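Local coordinates for Abbfa_003403 (Acinetobacter baumannii, PDB 4ZXH), which is a four-domain nonribosomal peptide synthetase that probably activates an amino acid, loads it on its carrier, condenses it and releases the product through its thioesterase domain, at residues A[974-979]-A[1043-1048]; A[1053-1058]-A[1094-1099]; A[1068-1073]-A[1141-1146]. All coordinates share one frame; numbering follows the deposited sequence.

How the contacts relate
The three contacts run from the carrier protein into the sheet of the thioesterase domain. Contact 1 joins helices 977-990 and 1037-1046 and closes before the other two open. Its centre lies about 15 Å from that of contact 2, and the two touch where Pro977 packs on Gln1097. Contacts 2 and 3 cross along the chain, with centres about 12 Å apart, and meet in one mixed sheet: strand 1093-1096 lies between 1055-1057 and 1067-1070, and probable backbone hydrogen bonds tie Arg1094 and Ile1096 to Leu1069. Contacts 1 and 3 have centres about 24 Å apart and do not touch. In this conformation helix 977-990 of the carrier packs beside the edge strand 1055-1057.

Contact 1. Residues A[974-979]-A[1043-1048]; sequences PRDPIE and IIRENK
The tight part of this contact is the charged cluster around Arg1045, which reaches from helix 1037-1046 to the start of helix 977-990. Its CG stands anti to the backbone N and the chain bends at chi3 (-65°), bringing the guanidinium tip to tip with Asp976. Arg1045 NH2 lies 2.8 Å from Asp976 OD2, on the syn lone pair, and NE gives the same oxygen a weak bond. Asp976 does a second job: as N-cap of helix 977-990, its OD1 takes the backbone N of Glu979 at 3.0 Å in a fairly straight bond (166°). Arg975 grips the Glu979 carboxylate side-on, NE to OE1 and NH2 to OE2, the latter 2.7 Å long. Glu979 OE2 also faces Arg1045 NH2 in a longer salt bridge of 3.5 Å, so the carboxylates of Asp976 and Glu979 probably ease the repulsion between the two arginines. Arg1045 NH1 belongs to the same network: water 1 bridges it to Glu979 OE2, and Asp1230 forms another salt bridge.

Beside the charges, Ile978 puts CD1 3.9 Å from Ile1044 CG2 and also against the CA and CB of Arg1045. The loose side is the end of helix 1037-1046, where the chain runs out through exposed Glu1046, poorly ordered Asn1047 and Lys1048, modelled only to CB. A capped first helix pinned to the last one fits the four-helix bundle of a peptidyl carrier protein.

Contact 2. Residues A[1053-1058]-A[1094-1099]; sequences SIVIEL and RAIQSP
Residues 1055-1057 and 1094-1096 run antiparallel, their axes at 155°. Ile1056 and Ala1095 form the hydrogen-bonded pair: Ile1056 N reaches Ala1095 O at 3.0 Å, nearly along the C=O axis, and Ala1095 N returns to Ile1056 O at 3.1 Å. Val1055 with Ile1096 and Glu1057 with Arg1094 are the non-hydrogen-bonded pairs on the other face. Beyond the strand, Gln1097 N still holds Ile1054 O at 2.9 Å, and its NE2 adds a weak bond to Ser1053 O. Ile1054 leans over this end, its CG2 4.0 Å from Pro1099 CG.

Arg1094 is worth following outward. Arg1094 CB passes 4.2 Å from Val1055 CG1. CG is anti to the carbonyl carbon (chi1 -52°), and from there to NE the chain is extended, side by side with Glu1057 and pointing the same way. Arg1094 CD comes 3.8 Å from Glu1057 OE1. Arg1094 NE then makes the main bond, 2.7 Å to Glu1057 OE1, which lies in the guanidinium plane although the nitrogen stands above the carboxylate plane. At the tip, NH2 adds only a weak bond to OE1, so a single oxygen takes both N-H groups while Glu1057 OE2 goes to Arg1060.

Strand 1055-1057 is one edge strand of the thioesterase sheet, with 1067-1070 on the far side of 1093-1096. Helix 1111-1125 packs against the face carrying Val1055, Glu1057 and Arg1094, and helix 977-990 of the carrier touches Ile1056 on the other face, and Leu1058 at the corner that follows.

Contact 3. Residues A[1068-1073]-A[1141-1146]; sequences WLFHPI and AIAYEI
Strand 1068-1070 and helix 1141-1146 have N-to-C directions 124° apart, with axes 8.4 Å apart at closest approach. Phe1070 and Ile1142 mark the nearest backbone point, their CA atoms separated by 6.8 Å.

Phe1070 starts its side chain toward the helix, with CG anti to the carbonyl carbon and beside the backbone N. Ile1142 CG2, anti to its own backbone N, lies 3.9 Å from Phe1070 CG. Ala1143 CB sits 4.1 Å from Phe1070 CD2. One turn on, Ile1146 comes tip to tip with the ring, its CD1 over one face beside CE1 and CZ. Ile1142, Ala1143 and Ile1146 together receive the ring on one side of the helix.

The other branch of Ile1142 serves the next residue. Ile1142 CD1 stands over the face of the His1071 imidazole, a CH-pi contact 4.0 Å from the ring centroid and 27° off the normal. The His1071 CB points away from the helix, yet a CG lying between backbone N and carbonyl carbon turns the ring back to it. His1071 ND1 gives its hydrogen to Pro1072 O at 2.9 Å, almost in the ring plane, and NE2 is hydrogen-bonded to Tyr1118 OH.

Helix 1138-1152 follows the turn after strand 1131-1136, whose GxCxG pattern is consistent with the nucleophile elbow of an alpha/beta hydrolase, and Phe1070 touches that turn. With no hydrogen bond crossing between the segments, helix and sheet are joined here by buried hydrocarbon and aromatic surface, while the ring nitrogens of His1071 bond to Pro1072 and Tyr1118, not to the helix.

Contact 1. Residues A[974-979]-A[1043-1048]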
loop_
_atom_site.group_PDB
_atom_site.type_symbol
_atom_site.label_atom_id
_atom_site.label_comp_id
_atom_site.label_asym_id
_atom_site.label_seq_id
_atom_site.Cartn_x
_atom_site.Cartn_y
_atom_site.Cartn_z
ATOM N N PRO A 974 12.753 -24.811 -6.840
ATOM C CA PRO A 974 11.842 -25.278 -5.784
ATOM C C PRO A 974 12.532 -26.249 -4.838
ATOM O O PRO A 974 13.406 -26.958 -5.286
ATOM C CB PRO A 974 10.725 -25.969 -6.567
ATOM C CG PRO A 974 11.352 -26.320 -7.867
ATOM C CD PRO A 974 12.246 -25.166 -8.171
ATOM N N ARG A 975 12.164 -26.282 -3.561
ATOM C CA ARG A 975 12.983 -27.006 -2.582
ATOM C C ARG A 975 12.290 -28.202 -1.913
ATOM O O ARG A 975 12.954 -29.065 -1.336
ATOM C CB ARG A 975 13.484 -26.017 -1.515
ATOM C CG ARG A 975 14.332 -24.858 -2.101
ATOM C CD ARG A 975 14.416 -23.634 -1.179
ATOM N NE ARG A 975 13.108 -23.014 -0.986
ATOM C CZ ARG A 975 12.874 -22.023 -0.131
ATOM N NH1 ARG A 975 13.870 -21.538 0.602
ATOM N NH2 ARG A 975 11.651 -21.509 -0.014
ATOM N N ASP A 976 10.969 -28.278 -1.999
ATOM C CA ASP A 976 10.260 -29.405 -1.410
ATOM C C ASP A 976 9.084 -29.785 -2.320
ATOM O O ASP A 976 8.881 -29.137 -3.351
ATOM C CB ASP A 976 9.832 -29.058 0.032
ATOM C CG ASP A 976 8.799 -27.945 0.105
ATOM O OD1 ASP A 976 8.432 -27.381 -0.944
ATOM O OD2 ASP A 976 8.353 -27.626 1.234
ATOM N N PRO A 977 8.325 -30.849 -1.975
ATOM C CA PRO A 977 7.197 -31.210 -2.852
ATOM C C PRO A 977 6.157 -30.089 -3.120
ATOM O O PRO A 977 5.588 -30.031 -4.207
ATOM C CB PRO A 977 6.547 -32.377 -2.097
ATOM C CG PRO A 977 7.709 -33.063 -1.424
ATOM C CD PRO A 977 8.634 -31.931 -1.015
ATOM N N ILE A 978 5.894 -29.225 -2.151
ATOM C CA ILE A 978 4.927 -28.161 -2.367
ATOM C C ILE A 978 5.440 -27.166 -3.406
ATOM O O ILE A 978 4.720 -26.768 -4.319
ATOM C CB ILE A 978 4.611 -27.419 -1.058
ATOM C CG1 ILE A 978 3.644 -28.234 -0.182
ATOM C CG2 ILE A 978 4.064 -26.036 -1.349
ATOM C CD1 ILE A 978 3.353 -27.587 1.156
ATOM N N GLU A 979 6.695 -26.769 -3.296
ATOM C CA GLU A 979 7.197 -25.810 -4.264
ATOM C C GLU A 979 7.365 -26.472 -5.647
ATOM O O GLU A 979 7.185 -25.807 -6.667
ATOM C CB GLU A 979 8.504 -25.183 -3.773
ATOM C CG GLU A 979 8.347 -24.419 -2.460
ATOM C CD GLU A 979 9.649 -23.848 -1.948
ATOM O OE1 GLU A 979 10.722 -24.195 -2.492
ATOM O OE2 GLU A 979 9.600 -23.049 -0.991
ATOM N N ILE A 1043 2.165 -20.405 2.789
ATOM C CA ILE A 1043 0.754 -20.401 3.159
ATOM C C ILE A 1043 0.153 -21.803 3.143
ATOM O O ILE A 1043 -0.539 -22.209 4.071
ATOM C CB ILE A 1043 -0.048 -19.500 2.206
ATOM C CG1 ILE A 1043 0.247 -18.038 2.518
ATOM C CG2 ILE A 1043 -1.543 -19.786 2.302
ATOM C CD1 ILE A 1043 0.122 -17.721 3.982
ATOM N N ILE A 1044 0.415 -22.535 2.071
ATOM C CA ILE A 1044 -0.087 -23.888 1.935
ATOM C C ILE A 1044 0.567 -24.824 2.955
ATOM O O ILE A 1044 -0.077 -25.724 3.500
ATOM C CB ILE A 1044 0.163 -24.392 0.524
ATOM C CG1 ILE A 1044 -0.717 -23.628 -0.453
ATOM C CG2 ILE A 1044 -0.112 -25.863 0.416
ATOM C CD1 ILE A 1044 -0.457 -23.996 -1.900
ATOM N N ARG A 1045 1.846 -24.580 3.225
ATOM C CA ARG A 1045 2.644 -25.391 4.148
ATOM C C ARG A 1045 2.110 -25.331 5.578
ATOM O O ARG A 1045 2.243 -26.304 6.340
ATOM C CB ARG A 1045 4.099 -24.930 4.109
ATOM C CG ARG A 1045 5.064 -25.817 4.839
ATOM C CD ARG A 1045 6.510 -25.418 4.551
ATOM N NE ARG A 1045 6.864 -25.633 3.148
ATOM C CZ ARG A 1045 7.141 -24.658 2.287
ATOM N NH1 ARG A 1045 7.122 -23.387 2.674
ATOM N NH2 ARG A 1045 7.449 -24.950 1.036
ATOM N N GLU A 1046 1.520 -24.181 5.929
ATOM C CA GLU A 1046 0.942 -23.950 7.257
ATOM C C GLU A 1046 -0.186 -24.923 7.566
ATOM O O GLU A 1046 -0.396 -25.289 8.722
ATOM C CB GLU A 1046 0.402 -22.521 7.391
ATOM C CG GLU A 1046 1.430 -21.446 7.681
ATOM C CD GLU A 1046 0.843 -20.033 7.630
ATOM O OE1 GLU A 1046 -0.395 -19.891 7.457
ATOM O OE2 GLU A 1046 1.628 -19.063 7.754
ATOM N N ASN A 1047 -0.928 -25.308 6.532
ATOM C CA ASN A 1047 -2.044 -26.235 6.679
ATOM C C ASN A 1047 -1.574 -27.681 6.723
ATOM O O ASN A 1047 -1.380 -28.300 5.681
ATOM C CB ASN A 1047 -3.032 -26.052 5.532
ATOM C CG ASN A 1047 -4.264 -26.925 5.675
ATOM O OD1 ASN A 1047 -4.332 -27.819 6.523
ATOM N ND2 ASN A 1047 -5.250 -26.672 4.830
ATOM N N LYS A 1048 -1.426 -28.232 7.923
ATOM C CA LYS A 1048 -0.900 -29.591 8.067
ATOM C C LYS A 1048 -1.867 -30.670 7.555
ATOM O O LYS A 1048 -1.510 -31.844 7.485
ATOM C CB LYS A 1048 -0.543 -29.870 9.526
HETATM O O HOH W 1 7.608 -21.912 0.410
#

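Contact 2. Residues A[1053-1058]-A[1094-1099]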
loop_
_atom_site.group_PDB
_atom_site.type_symbol
_atom_site.label_atom_id
_atom_site.label_comp_id
_atom_site.label_asym_id
_atom_site.label_seq_id
_atom_site.Cartn_x
_atom_site.Cartn_y
_atom_site.Cartn_z
ATOM N N SER A 1053 -1.463 -35.572 -4.035
ATOM C CA SER A 1053 -1.337 -36.841 -4.725
ATOM C C SER A 1053 0.161 -37.181 -4.905
ATOM O O SER A 1053 1.015 -36.287 -4.947
ATOM C CB SER A 1053 -2.070 -36.778 -6.073
ATOM O OG SER A 1053 -1.849 -37.952 -6.842
ATOM N N ILE A 1054 0.490 -38.463 -5.003
ATOM C CA ILE A 1054 1.874 -38.847 -5.266
ATOM C C ILE A 1054 2.197 -38.798 -6.757
ATOM O O ILE A 1054 3.336 -39.030 -7.161
ATOM C CB ILE A 1054 2.195 -40.253 -4.717
ATOM C CG1 ILE A 1054 1.487 -41.346 -5.518
ATOM C CG2 ILE A 1054 1.854 -40.345 -3.233
ATOM C CD1 ILE A 1054 1.768 -42.728 -4.974
ATOM N N VAL A 1055 1.196 -38.477 -7.568
ATOM C CA VAL A 1055 1.399 -38.228 -8.996
ATOM C C VAL A 1055 1.379 -36.735 -9.306
ATOM O O VAL A 1055 0.434 -36.016 -8.951
ATOM C CB VAL A 1055 0.322 -38.907 -9.870
ATOM C CG1 VAL A 1055 0.599 -38.616 -11.330
ATOM C CG2 VAL A 1055 0.268 -40.409 -9.624
ATOM N N ILE A 1056 2.438 -36.279 -9.965
ATOM C CA ILE A 1056 2.548 -34.898 -10.433
ATOM C C ILE A 1056 2.571 -34.937 -11.954
ATOM O O ILE A 1056 3.366 -35.672 -12.547
ATOM C CB ILE A 1056 3.820 -34.192 -9.843
ATOM C CG1 ILE A 1056 4.013 -32.789 -10.401
ATOM C CG2 ILE A 1056 5.042 -34.987 -10.115
ATOM C CD1 ILE A 1056 2.773 -31.952 -10.339
ATOM N N GLU A 1057 1.673 -34.201 -12.601
ATOM C CA GLU A 1057 1.694 -34.191 -14.062
ATOM C C GLU A 1057 2.565 -33.037 -14.560
ATOM O O GLU A 1057 2.164 -31.884 -14.476
ATOM C CB GLU A 1057 0.279 -34.106 -14.637
ATOM C CG GLU A 1057 0.216 -34.223 -16.169
ATOM C CD GLU A 1057 -1.166 -34.639 -16.702
ATOM O OE1 GLU A 1057 -1.749 -35.633 -16.209
ATOM O OE2 GLU A 1057 -1.690 -33.938 -17.593
ATOM N N LEU A 1058 3.763 -33.364 -15.053
ATOM C CA LEU A 1058 4.723 -32.364 -15.528
ATOM C C LEU A 1058 4.342 -31.794 -16.899
ATOM O O LEU A 1058 4.719 -30.689 -17.242
ATOM C CB LEU A 1058 6.121 -32.968 -15.598
ATOM C CG LEU A 1058 6.676 -33.357 -14.227
ATOM C CD1 LEU A 1058 8.015 -34.066 -14.318
ATOM C CD2 LEU A 1058 6.812 -32.129 -13.388
ATOM N N ARG A 1094 4.337 -37.902 -16.510
ATOM C CA ARG A 1094 3.877 -38.003 -15.138
ATOM C C ARG A 1094 4.981 -38.615 -14.313
ATOM O O ARG A 1094 5.694 -39.497 -14.776
ATOM C CB ARG A 1094 2.609 -38.840 -15.053
ATOM C CG ARG A 1094 1.539 -38.372 -16.004
ATOM C CD ARG A 1094 0.175 -38.890 -15.608
ATOM N NE ARG A 1094 -0.884 -38.206 -16.335
ATOM C CZ ARG A 1094 -1.666 -38.803 -17.215
ATOM N NH1 ARG A 1094 -1.505 -40.097 -17.456
ATOM N NH2 ARG A 1094 -2.614 -38.113 -17.838
ATOM N N ALA A 1095 5.139 -38.123 -13.097
ATOM C CA ALA A 1095 6.216 -38.562 -12.227
ATOM C C ALA A 1095 5.606 -38.900 -10.891
ATOM O O ALA A 1095 4.580 -38.325 -10.515
ATOM C CB ALA A 1095 7.299 -37.478 -12.074
ATOM N N ILE A 1096 6.226 -39.830 -10.174
ATOM C CA ILE A 1096 5.660 -40.276 -8.917
ATOM C C ILE A 1096 6.624 -40.096 -7.757
ATOM O O ILE A 1096 7.714 -40.669 -7.741
ATOM C CB ILE A 1096 5.233 -41.730 -9.015
ATOM C CG1 ILE A 1096 4.121 -41.855 -10.061
ATOM C CG2 ILE A 1096 4.798 -42.244 -7.655
ATOM C CD1 ILE A 1096 3.430 -43.197 -10.088
ATOM N N GLN A 1097 6.224 -39.280 -6.787
ATOM C CA GLN A 1097 6.998 -39.142 -5.558
ATOM C C GLN A 1097 6.561 -40.203 -4.526
ATOM O O GLN A 1097 5.471 -40.756 -4.612
ATOM C CB GLN A 1097 6.826 -37.737 -4.983
ATOM C CG GLN A 1097 5.445 -37.498 -4.445
ATOM C CD GLN A 1097 5.246 -36.076 -4.019
ATOM O OE1 GLN A 1097 6.203 -35.304 -3.910
ATOM N NE2 GLN A 1097 3.991 -35.701 -3.810
ATOM N N SER A 1098 7.402 -40.481 -3.544
ATOM C CA SER A 1098 7.022 -41.431 -2.500
ATOM C C SER A 1098 5.996 -40.859 -1.512
ATOM O O SER A 1098 6.089 -39.697 -1.099
ATOM C CB SER A 1098 8.273 -41.893 -1.748
ATOM O OG SER A 1098 7.933 -42.630 -0.597
ATOM N N PRO A 1099 5.013 -41.674 -1.124
ATOM C CA PRO A 1099 4.089 -41.295 -0.040
ATOM C C PRO A 1099 4.843 -40.877 1.235
ATOM O O PRO A 1099 4.378 -40.052 2.020
ATOM C CB PRO A 1099 3.283 -42.577 0.212
ATOM C CG PRO A 1099 3.363 -43.346 -1.063
ATOM C CD PRO A 1099 4.715 -43.006 -1.677
#

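Contact 3. Residues A[1068-1073]-A[1141-1146]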
loop_
_atom_site.group_PDB
_atom_site.type_symbol
_atom_site.label_atom_id
_atom_site.label_comp_id
_atom_site.label_asym_id
_atom_site.label_seq_id
_atom_site.Cartn_x
_atom_site.Cartn_y
_atom_site.Cartn_z
ATOM N N TRP A 1068 5.851 -42.460 -17.778
ATOM C CA TRP A 1068 5.847 -42.461 -16.315
ATOM C C TRP A 1068 7.263 -42.455 -15.777
ATOM O O TRP A 1068 8.107 -43.258 -16.202
ATOM C CB TRP A 1068 5.119 -43.681 -15.765
ATOM C CG TRP A 1068 3.676 -43.713 -16.077
ATOM C CD1 TRP A 1068 3.086 -44.288 -17.158
ATOM C CD2 TRP A 1068 2.616 -43.145 -15.293
ATOM N NE1 TRP A 1068 1.720 -44.114 -17.100
ATOM C CE2 TRP A 1068 1.411 -43.413 -15.963
ATOM C CE3 TRP A 1068 2.574 -42.435 -14.091
ATOM C CZ2 TRP A 1068 0.178 -42.999 -15.471
ATOM C CZ3 TRP A 1068 1.347 -42.021 -13.606
ATOM C CH2 TRP A 1068 0.167 -42.307 -14.291
ATOM N N LEU A 1069 7.513 -41.558 -14.827
ATOM C CA LEU A 1069 8.816 -41.454 -14.190
ATOM C C LEU A 1069 8.718 -41.706 -12.692
ATOM O O LEU A 1069 7.786 -41.264 -12.037
ATOM C CB LEU A 1069 9.432 -40.085 -14.466
ATOM C CG LEU A 1069 9.638 -39.796 -15.965
ATOM C CD1 LEU A 1069 9.944 -38.347 -16.219
ATOM C CD2 LEU A 1069 10.726 -40.680 -16.582
ATOM N N PHE A 1070 9.697 -42.412 -12.146
ATOM C CA PHE A 1070 9.638 -42.768 -10.745
ATOM C C PHE A 1070 10.787 -42.197 -9.944
ATOM O O PHE A 1070 11.920 -42.137 -10.414
ATOM C CB PHE A 1070 9.599 -44.271 -10.625
ATOM C CG PHE A 1070 8.534 -44.872 -11.442
ATOM C CD1 PHE A 1070 7.218 -44.861 -10.994
ATOM C CD2 PHE A 1070 8.823 -45.411 -12.681
ATOM C CE1 PHE A 1070 6.206 -45.404 -11.760
ATOM C CE2 PHE A 1070 7.821 -45.961 -13.449
ATOM C CZ PHE A 1070 6.508 -45.951 -12.989
ATOM N N HIS A 1071 10.474 -41.788 -8.721
ATOM C CA HIS A 1071 11.435 -41.125 -7.868
ATOM C C HIS A 1071 12.691 -41.948 -7.679
ATOM O O HIS A 1071 12.628 -43.167 -7.687
ATOM C CB HIS A 1071 10.813 -40.844 -6.507
ATOM C CG HIS A 1071 10.378 -42.071 -5.773
ATOM N ND1 HIS A 1071 11.261 -42.902 -5.123
ATOM C CD2 HIS A 1071 9.146 -42.592 -5.561
ATOM C CE1 HIS A 1071 10.595 -43.894 -4.556
ATOM N NE2 HIS A 1071 9.310 -43.730 -4.807
ATOM N N PRO A 1072 13.837 -41.277 -7.514
ATOM C CA PRO A 1072 15.080 -41.931 -7.081
ATOM C C PRO A 1072 15.079 -42.165 -5.574
ATOM O O PRO A 1072 14.024 -42.004 -4.957
ATOM C CB PRO A 1072 16.154 -40.919 -7.466
ATOM C CG PRO A 1072 15.438 -39.596 -7.413
ATOM C CD PRO A 1072 14.038 -39.848 -7.834
ATOM N N ILE A 1073 16.235 -42.505 -5.001
ATOM C CA ILE A 1073 16.360 -42.798 -3.563
ATOM C C ILE A 1073 15.678 -41.771 -2.657
ATOM O O ILE A 1073 14.961 -42.136 -1.745
ATOM C CB ILE A 1073 17.835 -42.884 -3.118
ATOM C CG1 ILE A 1073 18.593 -43.938 -3.916
ATOM C CG2 ILE A 1073 17.906 -43.263 -1.648
ATOM C CD1 ILE A 1073 18.151 -45.352 -3.581
ATOM N N ALA A 1141 15.338 -48.616 -11.464
ATOM C CA ALA A 1141 15.131 -49.929 -10.834
ATOM C C ALA A 1141 13.657 -50.180 -10.482
ATOM O O ALA A 1141 13.156 -51.280 -10.672
ATOM C CB ALA A 1141 15.982 -50.069 -9.613
ATOM N N ILE A 1142 12.969 -49.162 -9.970
ATOM C CA ILE A 1142 11.524 -49.233 -9.768
ATOM C C ILE A 1142 10.809 -49.568 -11.068
ATOM O O ILE A 1142 9.994 -50.503 -11.104
ATOM C CB ILE A 1142 10.973 -47.925 -9.216
ATOM C CG1 ILE A 1142 11.541 -47.673 -7.818
ATOM C CG2 ILE A 1142 9.463 -47.946 -9.190
ATOM C CD1 ILE A 1142 11.090 -46.394 -7.197
ATOM N N ALA A 1143 11.143 -48.831 -12.134
ATOM C CA ALA A 1143 10.578 -49.067 -13.471
ATOM C C ALA A 1143 10.726 -50.504 -13.925
ATOM O O ALA A 1143 9.813 -51.073 -14.529
ATOM C CB ALA A 1143 11.219 -48.161 -14.484
ATOM N N TYR A 1144 11.884 -51.086 -13.633
ATOM C CA TYR A 1144 12.159 -52.467 -13.997
ATOM C C TYR A 1144 11.172 -53.378 -13.295
ATOM O O TYR A 1144 10.538 -54.220 -13.938
ATOM C CB TYR A 1144 13.596 -52.834 -13.635
ATOM C CG TYR A 1144 14.096 -54.161 -14.182
ATOM C CD1 TYR A 1144 14.354 -54.327 -15.539
ATOM C CD2 TYR A 1144 14.366 -55.224 -13.333
ATOM C CE1 TYR A 1144 14.834 -55.525 -16.040
ATOM C CE2 TYR A 1144 14.855 -56.426 -13.817
ATOM C CZ TYR A 1144 15.083 -56.576 -15.169
ATOM O OH TYR A 1144 15.569 -57.776 -15.652
ATOM N N GLU A 1145 11.013 -53.190 -11.984
ATOM C CA GLU A 1145 10.118 -54.057 -11.213
ATOM C C GLU A 1145 8.645 -53.822 -11.580
ATOM O O GLU A 1145 7.837 -54.752 -11.580
ATOM C CB GLU A 1145 10.327 -53.864 -9.703
ATOM C CG GLU A 1145 9.309 -54.599 -8.826
ATOM C CD GLU A 1145 9.359 -56.125 -8.985
ATOM O OE1 GLU A 1145 10.399 -56.661 -9.445
ATOM O OE2 GLU A 1145 8.353 -56.787 -8.640
ATOM N N ILE A 1146 8.298 -52.583 -11.906
ATOM C CA ILE A 1146 6.948 -52.302 -12.369
ATOM C C ILE A 1146 6.701 -53.006 -13.697
ATOM O O ILE A 1146 5.632 -53.591 -13.890
ATOM C CB ILE A 1146 6.695 -50.810 -12.499
ATOM C CG1 ILE A 1146 6.486 -50.223 -11.110
ATOM C CG2 ILE A 1146 5.464 -50.552 -13.311
ATOM C CD1 ILE A 1146 6.186 -48.766 -11.126
#